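Side-chain contacts in putative branched chain amino acid ABC transporter, periplasmic amino acid-binding protein (Brucella ovis, PDB 4XFK), which probably binds branched-chain and other small amino acids in the periplasm as the receptor component of an ABC-type amino-acid transport system: residues 31-36 against 286-291; 134-139 against 296-301; 207-212 against 235-240; 276-281 against 363-368; 311-316 against 323-328. The protein carries 1 engineered substitution. One frame throughout, in Å; residues are numbered along the deposited sequence. Where two conformers were deposited one is given.

Interaction 1 (31-36 against 286-291). With NA (sodium ion), chain D.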
# COMPACT_ATOMS: atom_id res chain seq x y z
N TYR A 31 -0.78 -1.39 -9.80
CA TYR A 31 -2.18 -1.30 -9.36
C TYR A 31 -3.11 -1.85 -10.43
O TYR A 31 -4.02 -2.62 -10.13
CB TYR A 31 -2.60 0.13 -8.93
CG TYR A 31 -2.09 0.43 -7.54
CD1 TYR A 31 -2.71 -0.13 -6.43
CD2 TYR A 31 -0.98 1.24 -7.34
CE1 TYR A 31 -2.23 0.11 -5.15
CE2 TYR A 31 -0.48 1.49 -6.06
CZ TYR A 31 -1.11 0.92 -4.97
OH TYR A 31 -0.61 1.14 -3.71
N ARG A 32 -2.89 -1.46 -11.68
CA ARG A 32 -3.72 -1.98 -12.76
C ARG A 32 -3.66 -3.50 -12.83
O ARG A 32 -4.69 -4.15 -12.92
CB ARG A 32 -3.30 -1.38 -14.10
CG ARG A 32 -4.16 -1.86 -15.26
CD ARG A 32 -3.69 -1.25 -16.55
NE ARG A 32 -4.45 -1.72 -17.70
CZ ARG A 32 -4.13 -2.81 -18.39
NH1 ARG A 32 -3.07 -3.52 -18.03
NH2 ARG A 32 -4.85 -3.18 -19.44
N ALA A 33 -2.46 -4.06 -12.77
CA ALA A 33 -2.32 -5.52 -12.82
C ALA A 33 -3.10 -6.20 -11.70
O ALA A 33 -3.80 -7.18 -11.92
CB ALA A 33 -0.84 -5.92 -12.78
N ALA A 34 -2.99 -5.66 -10.48
CA ALA A 34 -3.62 -6.27 -9.31
C ALA A 34 -5.15 -6.13 -9.36
O ALA A 34 -5.89 -7.06 -9.03
CB ALA A 34 -3.08 -5.67 -8.03
N VAL A 35 -5.62 -4.96 -9.77
CA VAL A 35 -7.04 -4.71 -9.90
C VAL A 35 -7.66 -5.59 -11.00
O VAL A 35 -8.71 -6.21 -10.80
CB VAL A 35 -7.32 -3.21 -10.14
CG1 VAL A 35 -8.78 -2.95 -10.49
CG2 VAL A 35 -6.91 -2.41 -8.91
N LEU A 36 -7.01 -5.66 -12.15
CA LEU A 36 -7.52 -6.52 -13.22
C LEU A 36 -7.46 -7.98 -12.80
O LEU A 36 -8.35 -8.76 -13.13
CB LEU A 36 -6.75 -6.30 -14.52
CG LEU A 36 -6.99 -4.93 -15.15
CD1 LEU A 36 -6.26 -4.81 -16.49
CD2 LEU A 36 -8.47 -4.66 -15.33
N LYS A 286 1.01 -16.53 -13.33
CA LYS A 286 0.35 -17.12 -14.49
C LYS A 286 -0.50 -16.08 -15.21
O LYS A 286 -0.52 -16.01 -16.44
CB LYS A 286 -0.50 -18.31 -14.08
CG LYS A 286 -1.07 -19.10 -15.24
CD LYS A 286 -1.70 -20.41 -14.78
CE LYS A 286 -3.02 -20.18 -14.06
NZ LYS A 286 -3.82 -21.44 -13.97
N VAL A 287 -1.21 -15.27 -14.44
CA VAL A 287 -2.11 -14.28 -15.01
C VAL A 287 -1.40 -13.01 -15.48
O VAL A 287 -1.65 -12.53 -16.58
CB VAL A 287 -3.22 -13.90 -14.01
CG1 VAL A 287 -4.08 -12.76 -14.56
CG2 VAL A 287 -4.08 -15.11 -13.66
N THR A 288 -0.52 -12.46 -14.64
CA THR A 288 0.05 -11.15 -14.94
C THR A 288 1.42 -11.21 -15.61
O THR A 288 1.87 -10.22 -16.17
CB THR A 288 0.24 -10.31 -13.67
OG1 THR A 288 1.34 -10.83 -12.92
CG2 THR A 288 -1.03 -10.33 -12.83
N GLY A 289 2.09 -12.36 -15.52
CA GLY A 289 3.43 -12.48 -16.05
C GLY A 289 4.54 -12.29 -15.02
O GLY A 289 5.70 -12.57 -15.33
N HIS A 290 4.22 -11.82 -13.81
CA HIS A 290 5.23 -11.64 -12.78
C HIS A 290 4.70 -12.05 -11.41
O HIS A 290 3.49 -12.07 -11.18
CB HIS A 290 5.72 -10.18 -12.73
CG HIS A 290 4.62 -9.18 -12.50
ND1 HIS A 290 3.95 -8.57 -13.53
CD2 HIS A 290 4.07 -8.71 -11.36
CE1 HIS A 290 3.04 -7.75 -13.04
NE2 HIS A 290 3.09 -7.82 -11.72
N TYR A 291 5.61 -12.39 -10.51
CA TYR A 291 5.24 -12.66 -9.13
C TYR A 291 4.77 -11.37 -8.45
O TYR A 291 5.25 -10.28 -8.77
CB TYR A 291 6.43 -13.25 -8.37
CG TYR A 291 6.76 -14.69 -8.72
CD1 TYR A 291 5.84 -15.70 -8.48
CD2 TYR A 291 7.99 -15.03 -9.25
CE1 TYR A 291 6.14 -17.02 -8.79
CE2 TYR A 291 8.30 -16.35 -9.55
CZ TYR A 291 7.37 -17.34 -9.32
OH TYR A 291 7.69 -18.65 -9.62
NA NA D . 0.52 2.99 -2.78
O HOH W 1 2.06 1.99 -1.46
O HOH W 2 2.12 3.93 -4.01
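A33 meets T288 and H290 where helix 26-44 passes the C-terminal end of helix 274-288, in a periplasmic binding protein of the leucine-binding family. The CB of A33 points at the other segment, and its smallness lets the helix come close: the CA atoms of A33 and T288 are 6.5 Å apart. T288 offers its methyl branch, with CG2 4.4 Å from A33 CB, while its hydroxyl serves the backbone. OG1 accepts from H290 N at 3.2 Å with a nearly straight N-H...O angle of 169°, an ST turn, and it is also hydrogen-bonded to Y284 O one turn back. This turn spans G289, whose positive phi takes the chain out of the helix and suits glycine. H290 then folds back, its chi1 of 58° bringing the imidazole against T288 OG1, which sits 3.4 Å above the ring plane and over its centre. Its NE2 is hydrogen-bonded to E296 OE2, at the start of the next helix. At the other end of segment 31-36, Y31 OH binds a sodium ion together with G85, G116 and two waters. The imidazole presents its edge to helix 26-44, with CE1 4.3 Å from A33 CB.

Interaction 2 (134-139 against 296-301)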
# COMPACT_ATOMS: atom_id res chain seq x y z
N PHE A 134 -7.36 -0.47 2.45
CA PHE A 134 -7.08 -1.91 2.46
C PHE A 134 -5.61 -2.26 2.61
O PHE A 134 -5.24 -3.43 2.74
CB PHE A 134 -7.66 -2.55 1.19
CG PHE A 134 -9.16 -2.46 1.12
CD1 PHE A 134 -9.96 -3.44 1.69
CD2 PHE A 134 -9.77 -1.37 0.52
CE1 PHE A 134 -11.34 -3.36 1.62
CE2 PHE A 134 -11.14 -1.27 0.47
CZ PHE A 134 -11.93 -2.27 1.02
N SER A 135 -4.78 -1.22 2.64
CA SER A 135 -3.34 -1.37 2.67
C SER A 135 -2.79 -1.00 4.05
O SER A 135 -3.53 -0.53 4.93
CB SER A 135 -2.73 -0.43 1.63
OG SER A 135 -2.97 0.92 2.00
N PRO A 136 -1.47 -1.18 4.26
CA PRO A 136 -0.87 -0.58 5.45
C PRO A 136 -0.95 0.95 5.42
O PRO A 136 -1.40 1.57 4.45
CB PRO A 136 0.59 -1.03 5.39
CG PRO A 136 0.55 -2.29 4.56
CD PRO A 136 -0.51 -2.03 3.52
N ASN A 137 -0.52 1.54 6.52
CA ASN A 137 -0.30 2.98 6.61
C ASN A 137 1.07 3.20 7.24
O ASN A 137 1.75 2.23 7.61
CB ASN A 137 -1.44 3.65 7.39
CG ASN A 137 -1.56 3.14 8.80
OD1 ASN A 137 -0.57 3.06 9.53
ND2 ASN A 137 -2.78 2.77 9.20
N ALA A 138 1.49 4.45 7.37
CA ALA A 138 2.84 4.73 7.85
C ALA A 138 3.12 4.10 9.21
O ALA A 138 4.22 3.62 9.46
CB ALA A 138 3.07 6.24 7.92
N ALA A 139 2.12 4.12 10.09
CA ALA A 139 2.30 3.58 11.43
C ALA A 139 2.50 2.08 11.41
O ALA A 139 3.40 1.55 12.06
CB ALA A 139 1.11 3.96 12.33
N GLU A 296 1.10 -4.74 -4.97
CA GLU A 296 0.11 -5.68 -5.50
C GLU A 296 -0.66 -6.49 -4.45
O GLU A 296 -1.88 -6.60 -4.56
CB GLU A 296 0.74 -6.58 -6.58
CG GLU A 296 1.28 -5.77 -7.74
CD GLU A 296 2.02 -6.63 -8.75
OE1 GLU A 296 3.03 -7.27 -8.38
OE2 GLU A 296 1.58 -6.66 -9.92
N PRO A 297 0.03 -7.07 -3.45
CA PRO A 297 -0.72 -7.87 -2.47
C PRO A 297 -1.85 -7.12 -1.74
O PRO A 297 -2.95 -7.67 -1.65
CB PRO A 297 0.37 -8.35 -1.51
CG PRO A 297 1.59 -8.46 -2.41
CD PRO A 297 1.49 -7.21 -3.25
N ALA A 298 -1.62 -5.89 -1.27
CA ALA A 298 -2.69 -5.15 -0.59
C ALA A 298 -3.88 -4.93 -1.54
O ALA A 298 -5.04 -5.02 -1.13
CB ALA A 298 -2.20 -3.82 -0.05
N ALA A 299 -3.59 -4.64 -2.80
CA ALA A 299 -4.65 -4.39 -3.76
C ALA A 299 -5.47 -5.66 -3.99
O ALA A 299 -6.71 -5.62 -3.98
CB ALA A 299 -4.10 -3.85 -5.06
N VAL A 300 -4.79 -6.79 -4.17
CA VAL A 300 -5.49 -8.05 -4.36
C VAL A 300 -6.28 -8.46 -3.11
O VAL A 300 -7.47 -8.79 -3.19
CB VAL A 300 -4.53 -9.19 -4.75
CG1 VAL A 300 -5.26 -10.54 -4.73
CG2 VAL A 300 -3.87 -8.92 -6.10
N PHE A 301 -5.63 -8.42 -1.95
CA PHE A 301 -6.27 -8.89 -0.73
C PHE A 301 -7.44 -7.97 -0.35
O PHE A 301 -8.49 -8.43 0.10
CB PHE A 301 -5.28 -9.01 0.43
CG PHE A 301 -4.11 -9.95 0.18
CD1 PHE A 301 -4.15 -10.90 -0.84
CD2 PHE A 301 -2.96 -9.86 0.95
CE1 PHE A 301 -3.06 -11.74 -1.06
CE2 PHE A 301 -1.88 -10.71 0.74
CZ PHE A 301 -1.92 -11.64 -0.28
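The hydroxyl of S135, whose CB touches A298, makes a hydrogen bond of 3.0 Å from OG to P136 O. The oxygen reaches a lone pair in the carbonyl plane, with a C=O...O angle of 137°. With chi1 at 66°, OG lies between the backbone N and the carbonyl carbon, from where it can reach the next residue's carbonyl while CB remains available for packing. Across the contact that CB lies 3.8 Å from A298 CB. The A298 methyl also meets P136 CD, at 4.3 Å from CB, and has F134 O 4.1 Å from the same CB, so one alanine of helix 296-312 abuts three consecutive residues of the loop after strand 131-133. Alanine suits this place because S135 and A298 bring their CA atoms within 5.0 Å of each other. P136 suits the loop side, giving an apolar ring edge and no N-H that would need a partner. The F134 ring leads away from the helix and packs on M343, and two of the loop's carbonyls have partners in neighbouring residues: Y341 OH bonds F134 O and Q349 NE2 bonds S135 O. Farther along, N137 occupies the N-cap of helix 138-152, where OD1 accepts from I140 N. Near the middle of the chain, the S135 hydroxyl and the carbonyls of F134 and S135 are thus bonded within the protein, so the A298 methyl meets mostly carbon, with the already bonded F134 O beside it.

Interaction 3 (207-212 against 235-240)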
# COMPACT_ATOMS: atom_id res chain seq x y z
N LYS A 207 25.70 12.16 3.68
CA LYS A 207 25.14 12.58 4.96
C LYS A 207 24.83 11.38 5.86
O LYS A 207 25.09 11.41 7.07
CB LYS A 207 23.86 13.41 4.75
N ILE A 208 24.29 10.32 5.26
CA ILE A 208 24.01 9.09 5.99
C ILE A 208 25.29 8.48 6.53
O ILE A 208 25.36 8.06 7.69
CB ILE A 208 23.26 8.09 5.10
CG1 ILE A 208 21.85 8.63 4.81
CG2 ILE A 208 23.18 6.72 5.75
CD1 ILE A 208 21.13 7.89 3.71
N GLN A 209 26.33 8.46 5.70
CA GLN A 209 27.62 7.95 6.16
C GLN A 209 28.17 8.74 7.35
O GLN A 209 28.72 8.16 8.28
CB GLN A 209 28.62 7.92 5.01
CG GLN A 209 28.28 6.87 3.97
CD GLN A 209 29.24 6.87 2.80
OE1 GLN A 209 29.45 7.91 2.16
NE2 GLN A 209 29.83 5.72 2.52
N ALA A 210 28.00 10.06 7.33
CA ALA A 210 28.49 10.93 8.40
C ALA A 210 27.81 10.65 9.73
O ALA A 210 28.35 10.94 10.80
CB ALA A 210 28.28 12.38 8.03
N ALA A 211 26.59 10.11 9.66
CA ALA A 211 25.79 9.90 10.85
C ALA A 211 26.15 8.61 11.58
O ALA A 211 25.71 8.40 12.71
CB ALA A 211 24.31 9.92 10.50
N ASN A 212 26.94 7.77 10.92
CA ASN A 212 27.42 6.52 11.52
C ASN A 212 26.27 5.67 12.07
O ASN A 212 26.19 5.40 13.27
CB ASN A 212 28.45 6.83 12.62
CG ASN A 212 29.05 5.58 13.22
OD1 ASN A 212 29.18 4.55 12.55
ND2 ASN A 212 29.41 5.65 14.49
N ALA A 235 28.64 3.88 -3.24
CA ALA A 235 29.41 4.36 -2.09
C ALA A 235 29.84 3.22 -1.16
O ALA A 235 30.60 3.44 -0.22
CB ALA A 235 28.61 5.39 -1.31
N GLY A 236 29.34 2.02 -1.42
CA GLY A 236 29.62 0.89 -0.54
C GLY A 236 29.02 1.07 0.85
O GLY A 236 29.61 0.65 1.85
N LEU A 237 27.84 1.68 0.90
CA LEU A 237 27.18 1.96 2.18
C LEU A 237 27.02 0.71 3.01
O LEU A 237 26.59 -0.34 2.51
CB LEU A 237 25.81 2.59 1.93
CG LEU A 237 25.00 2.95 3.18
CD1 LEU A 237 25.58 4.18 3.87
CD2 LEU A 237 23.53 3.15 2.82
N LYS A 238 27.38 0.81 4.29
CA LYS A 238 27.33 -0.33 5.20
C LYS A 238 26.00 -0.47 5.93
O LYS A 238 25.57 -1.59 6.23
CB LYS A 238 28.48 -0.27 6.20
CG LYS A 238 29.85 -0.42 5.55
CD LYS A 238 30.93 -0.66 6.59
CE LYS A 238 32.28 -0.93 5.93
NZ LYS A 238 32.19 -2.03 4.92
N ALA A 239 25.35 0.66 6.21
CA ALA A 239 24.05 0.64 6.88
C ALA A 239 23.03 -0.10 6.03
O ALA A 239 23.14 -0.15 4.80
CB ALA A 239 23.56 2.06 7.14
N LYS A 240 22.05 -0.69 6.69
CA LYS A 240 20.98 -1.36 5.96
C LYS A 240 19.71 -0.54 5.99
O LYS A 240 19.37 0.07 7.01
CB LYS A 240 20.75 -2.77 6.52
CG LYS A 240 21.97 -3.68 6.35
CD LYS A 240 22.39 -3.80 4.88
CE LYS A 240 23.74 -4.50 4.73
NZ LYS A 240 24.16 -4.51 3.29
O HOH W 3 29.31 3.43 4.94
O HOH W 4 32.02 5.74 0.30
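Apolar contact is centred on L237, whose CD1 methyl is shared by two neighbours on helix 202-210. I208 CG2 lies 4.0 Å from L237 CD1, and Q209 CG 3.8 Å from it. The I208 and L237 side chains cross at about a right angle, and I208 meets the leucine through its CG2 branch, which stands anti to the backbone N. L237 has CG anti to its own N as well (chi1 -180°), which places CD1 against helix 202-210. Both are buried, as suits branched hydrocarbon, and I208 also packs on V213, V216 and Y160. Q209 slants across L237, its CG on CD1 and the chain extended beyond CG, so that the aliphatic part packs on the leucine and the amide lies at the exposed edge, bound to waters.

Polar contact is indirect. Q209 NE2 stands 3.6 Å from A235 O, and a water joins them: it accepts from NE2 at 3.1 Å and donates to A235 O at 2.8 Å. A second water lies between NE2 and K238 N through two weak bonds.

G236 closes helix 223-235 with positive phi in a Schellman motif, a place that favours glycine, and the chain then leads through L237 and A239 to strand 240-243. These elements belong to the alternating helices and parallel strands of one lobe. The contact therefore grades from hydrocarbon inside to hydrated amide outside, with glutamine serving both halves through its CG methylene and its terminal amide.

Interaction 4 (276-281 against 363-368); sequences ASMAFA and ARIKAD
R364 meets M278 through aliphatic carbon, its CD lying 3.9 Å from the CE methyl of the methionine. The arginine chain starts out with CG anti to the backbone N (chi1 -179°) and bends at chi3, so the methylene before the guanidinium touches the thioether's methyl while the charged group lies beyond it at the exposed surface. The two side chains cross at about a right angle. The backbone of R364 is fixed separately, its N being hydrogen-bonded to E271 OE1. I365 follows with its CD1 methyl 4.4 Å from M278 SD, a loose apolar approach; its side chain also leans on Y291. Methionine suits this spot because it is long, unbranched and flexible: bent at both chi2 (62°) and chi3 (69°), it spans from helix 274-288 to two adjacent residues with sulfur and methyl. Beyond A367, D368 accepts at its two oxygens from G250 N and G253 N, which ties the loop to the start of helix 251-255. The contact is a surface one, joining a helix to the connection between strands 350-360 and 373-380, antiparallel neighbours in the mixed sheet of this periplasmic binding protein fold.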
# COMPACT_ATOMS: atom_id res chain seq x y z
N ALA A 276 -0.40 -21.90 0.83
CA ALA A 276 -1.36 -20.88 0.42
C ALA A 276 -0.68 -19.66 -0.21
O ALA A 276 -1.11 -19.17 -1.25
CB ALA A 276 -2.23 -20.45 1.60
N SER A 277 0.38 -19.16 0.42
CA SER A 277 1.03 -17.97 -0.11
C SER A 277 1.73 -18.29 -1.42
O SER A 277 1.71 -17.49 -2.35
CB SER A 277 1.98 -17.34 0.92
OG SER A 277 2.87 -18.30 1.46
N MET A 278 2.33 -19.47 -1.50
CA MET A 278 3.04 -19.84 -2.71
C MET A 278 2.09 -20.09 -3.88
O MET A 278 2.39 -19.72 -5.02
CB MET A 278 3.96 -21.04 -2.49
CG MET A 278 4.90 -21.28 -3.66
SD MET A 278 6.04 -19.91 -3.98
CE MET A 278 7.08 -20.03 -2.52
N ALA A 279 0.93 -20.69 -3.61
CA ALA A 279 -0.03 -20.94 -4.67
C ALA A 279 -0.54 -19.63 -5.26
O ALA A 279 -0.74 -19.51 -6.47
CB ALA A 279 -1.20 -21.79 -4.16
N PHE A 280 -0.75 -18.64 -4.41
CA PHE A 280 -1.13 -17.32 -4.88
C PHE A 280 -0.05 -16.70 -5.75
O PHE A 280 -0.34 -16.15 -6.81
CB PHE A 280 -1.46 -16.39 -3.72
CG PHE A 280 -1.58 -14.95 -4.12
CD1 PHE A 280 -2.53 -14.55 -5.05
CD2 PHE A 280 -0.72 -14.01 -3.60
CE1 PHE A 280 -2.61 -13.22 -5.44
CE2 PHE A 280 -0.80 -12.69 -3.98
CZ PHE A 280 -1.75 -12.29 -4.90
N ALA A 281 1.21 -16.78 -5.32
CA ALA A 281 2.31 -16.22 -6.09
C ALA A 281 2.34 -16.83 -7.48
O ALA A 281 2.47 -16.13 -8.48
CB ALA A 281 3.65 -16.46 -5.38
N ALA A 363 16.19 -16.76 -0.27
CA ALA A 363 14.81 -16.60 -0.73
C ALA A 363 14.54 -17.48 -1.94
O ALA A 363 15.35 -17.55 -2.86
CB ALA A 363 14.55 -15.14 -1.08
N ARG A 364 13.39 -18.15 -1.94
CA ARG A 364 13.01 -19.01 -3.06
C ARG A 364 12.72 -18.21 -4.33
O ARG A 364 13.17 -18.57 -5.41
CB ARG A 364 11.79 -19.86 -2.70
CG ARG A 364 11.35 -20.79 -3.82
CD ARG A 364 10.40 -21.85 -3.31
NE ARG A 364 11.02 -22.63 -2.24
CZ ARG A 364 11.80 -23.69 -2.45
NH1 ARG A 364 12.06 -24.10 -3.68
NH2 ARG A 364 12.33 -24.33 -1.41
N ILE A 365 11.94 -17.13 -4.18
CA ILE A 365 11.59 -16.27 -5.30
C ILE A 365 12.58 -15.12 -5.34
O ILE A 365 12.65 -14.31 -4.40
CB ILE A 365 10.16 -15.73 -5.15
CG1 ILE A 365 9.14 -16.87 -5.09
CG2 ILE A 365 9.83 -14.75 -6.27
CD1 ILE A 365 9.24 -17.85 -6.21
N LYS A 366 13.36 -15.04 -6.42
CA LYS A 366 14.41 -14.04 -6.56
C LYS A 366 13.88 -12.72 -7.08
O LYS A 366 12.88 -12.69 -7.80
CB LYS A 366 15.49 -14.56 -7.51
CG LYS A 366 15.96 -15.96 -7.21
CD LYS A 366 16.51 -16.05 -5.80
CE LYS A 366 17.17 -17.39 -5.57
NZ LYS A 366 17.81 -17.44 -4.23
N ALA A 367 14.56 -11.63 -6.72
CA ALA A 367 14.19 -10.30 -7.19
C ALA A 367 15.11 -9.84 -8.32
O ALA A 367 16.34 -10.03 -8.25
CB ALA A 367 14.26 -9.30 -6.03
N ASP A 368 14.52 -9.25 -9.36
CA ASP A 368 15.25 -8.56 -10.43
C ASP A 368 16.26 -9.44 -11.16
O ASP A 368 17.24 -8.95 -11.70
CB ASP A 368 15.96 -7.31 -9.90
CG ASP A 368 15.01 -6.33 -9.24
OD1 ASP A 368 13.78 -6.38 -9.51
OD2 ASP A 368 15.49 -5.48 -8.47

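Interaction 5 (311-316 against 323-328)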
# COMPACT_ATOMS: atom_id res chain seq x y z
N LYS A 311 -20.65 -10.56 -1.81
CA LYS A 311 -21.40 -11.81 -1.63
C LYS A 311 -22.42 -11.69 -0.51
O LYS A 311 -23.40 -12.44 -0.48
CB LYS A 311 -20.45 -12.97 -1.30
CG LYS A 311 -19.49 -13.33 -2.41
CD LYS A 311 -18.59 -14.49 -1.99
CE LYS A 311 -17.56 -14.77 -3.06
NZ LYS A 311 -16.68 -15.91 -2.67
N ASN A 312 -22.19 -10.77 0.42
CA ASN A 312 -23.01 -10.67 1.63
C ASN A 312 -24.08 -9.59 1.55
O ASN A 312 -24.90 -9.45 2.46
CB ASN A 312 -22.14 -10.46 2.86
CG ASN A 312 -21.19 -11.62 3.10
OD1 ASN A 312 -21.46 -12.74 2.67
ND2 ASN A 312 -20.08 -11.35 3.77
N VAL A 313 -24.08 -8.84 0.46
CA VAL A 313 -25.11 -7.83 0.25
C VAL A 313 -26.44 -8.55 0.02
O VAL A 313 -26.51 -9.51 -0.74
CB VAL A 313 -24.76 -6.92 -0.95
CG1 VAL A 313 -25.95 -6.05 -1.34
CG2 VAL A 313 -23.55 -6.06 -0.61
N LYS A 314 -27.48 -8.10 0.72
CA LYS A 314 -28.79 -8.73 0.60
C LYS A 314 -29.37 -8.49 -0.79
O LYS A 314 -29.30 -7.37 -1.30
CB LYS A 314 -29.74 -8.19 1.67
N PRO A 315 -29.91 -9.54 -1.42
CA PRO A 315 -30.59 -9.38 -2.71
C PRO A 315 -31.69 -8.32 -2.61
O PRO A 315 -32.49 -8.35 -1.67
CB PRO A 315 -31.20 -10.76 -2.95
CG PRO A 315 -30.30 -11.70 -2.23
CD PRO A 315 -29.82 -10.95 -1.01
N GLY A 316 -31.72 -7.38 -3.55
CA GLY A 316 -32.70 -6.32 -3.54
C GLY A 316 -33.65 -6.40 -4.72
O GLY A 316 -34.06 -7.49 -5.13
N THR A 323 -24.27 2.20 0.31
CA THR A 323 -24.28 2.15 1.76
C THR A 323 -24.34 0.71 2.23
O THR A 323 -23.62 0.32 3.15
CB THR A 323 -25.44 2.96 2.36
OG1 THR A 323 -25.34 4.30 1.88
CG2 THR A 323 -25.36 2.97 3.89
N ASP A 324 -25.16 -0.10 1.57
CA ASP A 324 -25.22 -1.53 1.88
C ASP A 324 -23.89 -2.20 1.60
O ASP A 324 -23.45 -3.05 2.37
CB ASP A 324 -26.36 -2.22 1.12
CG ASP A 324 -27.73 -1.77 1.58
OD1 ASP A 324 -27.85 -1.29 2.73
OD2 ASP A 324 -28.69 -1.91 0.79
N ILE A 325 -23.22 -1.82 0.51
CA ILE A 325 -21.91 -2.37 0.22
C ILE A 325 -20.91 -1.98 1.32
O ILE A 325 -20.17 -2.82 1.82
CB ILE A 325 -21.39 -1.95 -1.18
CG1 ILE A 325 -22.26 -2.58 -2.27
CG2 ILE A 325 -19.92 -2.34 -1.36
CD1 ILE A 325 -22.00 -2.03 -3.67
N ALA A 326 -20.94 -0.71 1.72
CA ALA A 326 -20.05 -0.23 2.77
C ALA A 326 -20.23 -1.00 4.07
O ALA A 326 -19.25 -1.41 4.70
CB ALA A 326 -20.27 1.26 3.00
N LEU A 327 -21.48 -1.20 4.48
CA LEU A 327 -21.75 -1.96 5.70
C LEU A 327 -21.27 -3.39 5.55
O LEU A 327 -20.73 -3.97 6.48
CB LEU A 327 -23.24 -1.91 6.04
CG LEU A 327 -23.77 -0.53 6.41
CD1 LEU A 327 -25.30 -0.54 6.43
CD2 LEU A 327 -23.22 -0.06 7.74
N ALA A 328 -21.46 -3.97 4.36
CA ALA A 328 -20.98 -5.33 4.14
C ALA A 328 -19.45 -5.41 4.24
O ALA A 328 -18.91 -6.40 4.74
CB ALA A 328 -21.47 -5.87 2.80
O HOH W 5 -20.32 -8.74 5.11
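V313 faces helix 322-331 with a single branch, CG2, which sits 4.0 Å from A328 CB and 4.1 Å from I325 CG1. It thereby rests between residues three apart on that helix, and D324 O lies 4.2 Å from the same CG2. The choice of branch follows from chi1 of 170°, which sets CG1 anti to the backbone N and CG2 beside the N, anti to the carbonyl carbon. The valine and isoleucine side chains cross obliquely. I325 meets the valine by its CG1 methylene, and the side chain also packs on F306, L310 and L111. A328 aims its methyl at the other segment, and its shortness lets the backbones approach to 6.2 Å between the CA atoms of V313 and A328; A309 touches it too. At the edge N312 adds a polar link: a water accepts from its ND2 at 2.9 Å and donates to A328 O at 2.8 Å. V313 lies where the chain leaves helix 296-312, so the contact joins two helices consecutive in the chain across their connecting loop. Its grip is dispersive, a beta-branched residue seated against small and aliphatic neighbours, while N312 ND2 and A328 O share a water and ND2 has a second, weak bond to E308.

How the interactions relate
Interaction 2 is the buried contact, its centre about 4 Å from the centre of the chain; interactions 1 and 4 lie at the surface, and 3 and 5 are partly buried. Helix 274-288 serves both 1 and 4, helix 296-312 both 2 and 5. Interactions 1, 2 and 4 touch one another: A34 packs on A299, Y291 on I365, and F280 on F301. Interactions 3 and 5 stand apart, their centres about 52 Å from each other on opposite sides of the chain's centre. Chemistry follows place: alanine against serine and proline inside, alanine against threonine and histidine at the surface in 1, water bridges beside aliphatic packing in 3 and 5, and long flexible side chains meeting in 4.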